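Local coordinates for immunity protein (Neisseria meningitidis, PDB 4Q7O) that probably protects its bacterial host as the immunity protein of a contact-dependent growth-inhibition system, presumably by neutralising the matching toxin, at residues 8-21 / 106-118. Residues are numbered along the deposited sequence; the frame is centred on the assembly and turned at random.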
# COMPACT_ATOMS: atom_id res chain seq x y z
N ILE B 8 -11.18 -4.81 3.78
CA ILE B 8 -11.39 -6.24 4.02
C ILE B 8 -10.11 -7.08 4.00
O ILE B 8 -10.11 -8.24 4.41
CB ILE B 8 -12.39 -6.90 3.02
CG1 ILE B 8 -11.80 -6.93 1.60
CG2 ILE B 8 -13.73 -6.19 3.05
CD1 ILE B 8 -12.48 -7.91 0.68
N PHE B 9 -9.01 -6.50 3.52
CA PHE B 9 -7.77 -7.27 3.37
C PHE B 9 -6.93 -7.24 4.64
O PHE B 9 -5.78 -6.82 4.63
CB PHE B 9 -6.99 -6.80 2.15
CG PHE B 9 -7.68 -7.12 0.85
CD1 PHE B 9 -7.72 -8.43 0.39
CD2 PHE B 9 -8.32 -6.14 0.12
CE1 PHE B 9 -8.37 -8.76 -0.80
CE2 PHE B 9 -8.97 -6.45 -1.07
CZ PHE B 9 -8.99 -7.76 -1.53
N LEU B 10 -7.52 -7.72 5.72
CA LEU B 10 -6.90 -7.59 7.03
C LEU B 10 -5.58 -8.36 7.11
O LEU B 10 -4.55 -7.81 7.48
CB LEU B 10 -7.85 -8.06 8.13
CG LEU B 10 -9.17 -7.27 8.20
CD1 LEU B 10 -10.06 -7.81 9.32
CD2 LEU B 10 -8.91 -5.79 8.40
N ASN B 11 -5.62 -9.63 6.74
CA ASN B 11 -4.41 -10.45 6.81
C ASN B 11 -3.41 -10.16 5.70
O ASN B 11 -2.19 -10.21 5.93
CB ASN B 11 -4.77 -11.92 6.88
CG ASN B 11 -5.53 -12.25 8.15
OD1 ASN B 11 -5.16 -11.79 9.23
ND2 ASN B 11 -6.61 -13.02 8.02
N LEU B 12 -3.91 -9.82 4.52
CA LEU B 12 -3.04 -9.45 3.41
C LEU B 12 -2.24 -8.21 3.75
O LEU B 12 -1.03 -8.17 3.54
CB LEU B 12 -3.85 -9.23 2.13
CG LEU B 12 -3.18 -8.89 0.79
CD1 LEU B 12 -2.86 -7.41 0.66
CD2 LEU B 12 -1.93 -9.76 0.55
N ASN B 13 -2.92 -7.18 4.25
CA ASN B 13 -2.24 -5.94 4.57
C ASN B 13 -1.20 -6.12 5.66
O ASN B 13 -0.11 -5.57 5.57
CB ASN B 13 -3.24 -4.85 5.00
CG ASN B 13 -3.79 -4.07 3.83
OD1 ASN B 13 -3.08 -3.25 3.23
ND2 ASN B 13 -5.06 -4.29 3.51
N LYS B 14 -1.54 -6.88 6.69
CA LYS B 14 -0.59 -7.11 7.77
C LYS B 14 0.71 -7.71 7.23
O LYS B 14 1.80 -7.21 7.49
CB LYS B 14 -1.21 -8.01 8.84
CG LYS B 14 -0.26 -8.42 9.95
CD LYS B 14 -1.02 -9.14 11.06
CE LYS B 14 -0.09 -9.62 12.15
NZ LYS B 14 -0.84 -10.29 13.26
N LYS B 15 0.58 -8.78 6.45
CA LYS B 15 1.76 -9.47 5.96
C LYS B 15 2.54 -8.62 4.97
O LYS B 15 3.75 -8.47 5.09
CB LYS B 15 1.40 -10.82 5.33
CG LYS B 15 2.59 -11.72 5.08
CD LYS B 15 2.95 -12.50 6.34
CE LYS B 15 1.97 -13.64 6.60
NZ LYS B 15 2.26 -14.38 7.86
N SER B 16 1.84 -8.02 4.01
CA SER B 16 2.52 -7.25 2.99
C SER B 16 3.21 -6.00 3.55
O SER B 16 4.35 -5.70 3.20
CB SER B 16 1.58 -6.93 1.82
OG SER B 16 0.47 -6.17 2.26
N ILE B 17 2.52 -5.28 4.44
CA ILE B 17 3.12 -4.11 5.07
C ILE B 17 4.34 -4.50 5.90
O ILE B 17 5.38 -3.85 5.83
CB ILE B 17 2.08 -3.33 5.92
CG1 ILE B 17 1.07 -2.66 4.99
CG2 ILE B 17 2.76 -2.30 6.83
CD1 ILE B 17 -0.16 -2.15 5.72
N ASN B 18 4.23 -5.58 6.67
CA ASN B 18 5.36 -6.01 7.47
C ASN B 18 6.55 -6.48 6.63
O ASN B 18 7.69 -6.47 7.10
CB ASN B 18 4.94 -7.07 8.50
CG ASN B 18 4.23 -6.46 9.68
OD1 ASN B 18 4.46 -5.30 10.04
ND2 ASN B 18 3.35 -7.24 10.31
N ASN B 19 6.28 -6.87 5.39
CA ASN B 19 7.34 -7.27 4.45
C ASN B 19 7.83 -6.12 3.57
O ASN B 19 8.66 -6.34 2.67
CB ASN B 19 6.87 -8.42 3.56
CG ASN B 19 6.73 -9.74 4.30
OD1 ASN B 19 7.29 -9.92 5.39
ND2 ASN B 19 6.01 -10.69 3.70
N ASN B 20 7.31 -4.91 3.79
CA ASN B 20 7.67 -3.74 2.99
C ASN B 20 7.21 -3.90 1.53
O ASN B 20 7.77 -3.31 0.61
CB ASN B 20 9.18 -3.45 3.07
CG ASN B 20 9.53 -1.99 2.84
OD1 ASN B 20 8.68 -1.10 2.94
ND2 ASN B 20 10.80 -1.73 2.55
N HIS B 21 6.17 -4.71 1.34
CA HIS B 21 5.61 -4.93 0.00
C HIS B 21 4.28 -4.23 -0.16
O HIS B 21 3.27 -4.84 -0.53
CB HIS B 21 5.49 -6.43 -0.27
CG HIS B 21 6.82 -7.12 -0.34
ND1 HIS B 21 6.98 -8.47 -0.13
CD2 HIS B 21 8.06 -6.63 -0.60
CE1 HIS B 21 8.25 -8.79 -0.26
NE2 HIS B 21 8.93 -7.69 -0.55
N LEU B 106 6.34 -16.41 -3.07
CA LEU B 106 5.82 -15.38 -2.18
C LEU B 106 4.54 -14.77 -2.74
O LEU B 106 3.60 -14.50 -2.00
CB LEU B 106 6.88 -14.30 -1.90
CG LEU B 106 6.39 -13.14 -1.03
CD1 LEU B 106 5.93 -13.60 0.35
CD2 LEU B 106 7.47 -12.09 -0.88
N ALA B 107 4.49 -14.57 -4.05
CA ALA B 107 3.26 -14.09 -4.68
C ALA B 107 2.09 -15.03 -4.40
O ALA B 107 1.00 -14.58 -4.04
CB ALA B 107 3.44 -13.91 -6.17
N TYR B 108 2.30 -16.33 -4.55
CA TYR B 108 1.23 -17.28 -4.23
C TYR B 108 0.80 -17.20 -2.76
O TYR B 108 -0.38 -17.31 -2.45
CB TYR B 108 1.63 -18.71 -4.59
CG TYR B 108 1.25 -19.08 -6.01
CD1 TYR B 108 -0.03 -19.52 -6.31
CD2 TYR B 108 2.17 -18.97 -7.04
CE1 TYR B 108 -0.39 -19.86 -7.61
CE2 TYR B 108 1.83 -19.32 -8.34
CZ TYR B 108 0.55 -19.75 -8.62
OH TYR B 108 0.21 -20.08 -9.91
N HIS B 109 1.76 -17.02 -1.87
CA HIS B 109 1.51 -16.79 -0.45
C HIS B 109 0.57 -15.59 -0.28
O HIS B 109 -0.46 -15.69 0.39
CB HIS B 109 2.87 -16.57 0.24
CG HIS B 109 2.80 -16.26 1.70
ND1 HIS B 109 2.46 -17.19 2.65
CD2 HIS B 109 3.14 -15.14 2.38
CE1 HIS B 109 2.54 -16.65 3.85
NE2 HIS B 109 2.96 -15.40 3.72
N TYR B 110 0.90 -14.48 -0.91
CA TYR B 110 0.04 -13.30 -0.84
C TYR B 110 -1.34 -13.54 -1.44
O TYR B 110 -2.34 -13.12 -0.88
CB TYR B 110 0.68 -12.11 -1.53
CG TYR B 110 1.83 -11.46 -0.79
CD1 TYR B 110 1.76 -11.25 0.59
CD2 TYR B 110 2.97 -11.04 -1.47
CE1 TYR B 110 2.80 -10.64 1.27
CE2 TYR B 110 4.01 -10.42 -0.79
CZ TYR B 110 3.93 -10.23 0.57
OH TYR B 110 4.95 -9.62 1.25
N PHE B 111 -1.40 -14.19 -2.60
CA PHE B 111 -2.68 -14.43 -3.25
C PHE B 111 -3.59 -15.33 -2.42
O PHE B 111 -4.80 -15.13 -2.37
CB PHE B 111 -2.48 -14.99 -4.66
CG PHE B 111 -2.29 -13.93 -5.71
CD1 PHE B 111 -1.29 -12.97 -5.58
CD2 PHE B 111 -3.11 -13.88 -6.82
CE1 PHE B 111 -1.11 -11.99 -6.55
CE2 PHE B 111 -2.94 -12.91 -7.79
CZ PHE B 111 -1.94 -11.96 -7.66
N ASN B 112 -2.99 -16.31 -1.76
CA ASN B 112 -3.76 -17.22 -0.93
C ASN B 112 -4.33 -16.48 0.28
O ASN B 112 -5.48 -16.71 0.69
CB ASN B 112 -2.88 -18.40 -0.50
CG ASN B 112 -3.68 -19.48 0.17
OD1 ASN B 112 -4.60 -20.06 -0.43
ND2 ASN B 112 -3.33 -19.79 1.40
N ILE B 113 -3.54 -15.58 0.84
CA ILE B 113 -4.01 -14.74 1.94
C ILE B 113 -5.09 -13.76 1.47
O ILE B 113 -6.13 -13.61 2.13
CB ILE B 113 -2.84 -13.97 2.58
CG1 ILE B 113 -1.87 -14.94 3.25
CG2 ILE B 113 -3.36 -12.96 3.59
CD1 ILE B 113 -0.56 -14.30 3.65
N ALA B 114 -4.86 -13.12 0.33
CA ALA B 114 -5.83 -12.16 -0.22
C ALA B 114 -7.17 -12.80 -0.55
O ALA B 114 -8.22 -12.23 -0.25
CB ALA B 114 -5.26 -11.47 -1.44
N ILE B 115 -7.16 -13.97 -1.17
CA ILE B 115 -8.42 -14.61 -1.53
C ILE B 115 -9.16 -15.10 -0.29
O ILE B 115 -10.38 -15.12 -0.25
CB ILE B 115 -8.24 -15.71 -2.60
CG1 ILE B 115 -9.56 -15.96 -3.34
CG2 ILE B 115 -7.68 -17.00 -1.99
CD1 ILE B 115 -9.42 -16.95 -4.49
N SER B 116 -8.40 -15.47 0.74
CA SER B 116 -8.96 -15.80 2.04
C SER B 116 -9.68 -14.59 2.64
O SER B 116 -10.82 -14.71 3.09
CB SER B 116 -7.85 -16.26 2.99
OG SER B 116 -8.36 -16.40 4.30
N ASP B 117 -9.00 -13.44 2.67
CA ASP B 117 -9.64 -12.21 3.14
C ASP B 117 -10.94 -11.96 2.38
O ASP B 117 -11.97 -11.63 2.98
CB ASP B 117 -8.73 -10.98 2.94
CG ASP B 117 -7.56 -10.92 3.92
OD1 ASP B 117 -7.64 -11.51 5.02
OD2 ASP B 117 -6.56 -10.24 3.60
N PHE B 118 -10.89 -12.14 1.07
CA PHE B 118 -12.05 -11.89 0.23
C PHE B 118 -13.22 -12.84 0.53
O PHE B 118 -14.35 -12.39 0.72
CB PHE B 118 -11.68 -11.97 -1.26
CG PHE B 118 -12.85 -11.79 -2.17
CD1 PHE B 118 -13.43 -10.54 -2.35
CD2 PHE B 118 -13.40 -12.88 -2.84
CE1 PHE B 118 -14.52 -10.38 -3.19
CE2 PHE B 118 -14.50 -12.72 -3.68
CZ PHE B 118 -15.06 -11.47 -3.85
O HOH W 1 -11.82 -10.16 5.31
O HOH W 2 -7.25 -14.19 5.52
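Asp117, near the C-terminal end of helix 104-121, turns its carboxylate to two successive backbone amides in the first turn of helix 10-18. Leu12 N meets the syn lone pair of Asp117 OD2 at 2.8 Å, whereas the longer bond from Asn11 N to Asp117 OD1 (3.3 Å) arrives 25° out of the carboxylate plane. The positive end of the helix dipole would probably stabilise the buried carboxylate as an anion. One water, donating to Asp117 OD1 and accepting from Asn11 ND2, ties in Ser116 OG as well. The two helices run roughly antiparallel (151°), their axes approaching to 8.0 Å, and helix 104-121 directly follows strand 98-103, an outermost strand of the four-stranded antiparallel sheet. Leu12 is a knob in a hole of helix 104-121 lined by Tyr110, Ile113, Ala114 and Asp117. Its CD2 packs 4.0 Å from Tyr110 CD1, the two side chains crossing at about a right angle. Past Ser16 the phenol reaches the Schellman turn ending helix 10-18, where Tyr110 OH accepts from Asn19 ND2 (2.9 Å), in the amide plane, and bonds His21 ND1 at 2.7 Å. The imidazole and phenol meet rim to rim, planes at 86°, and Leu106 CD2 abuts the imidazole edge.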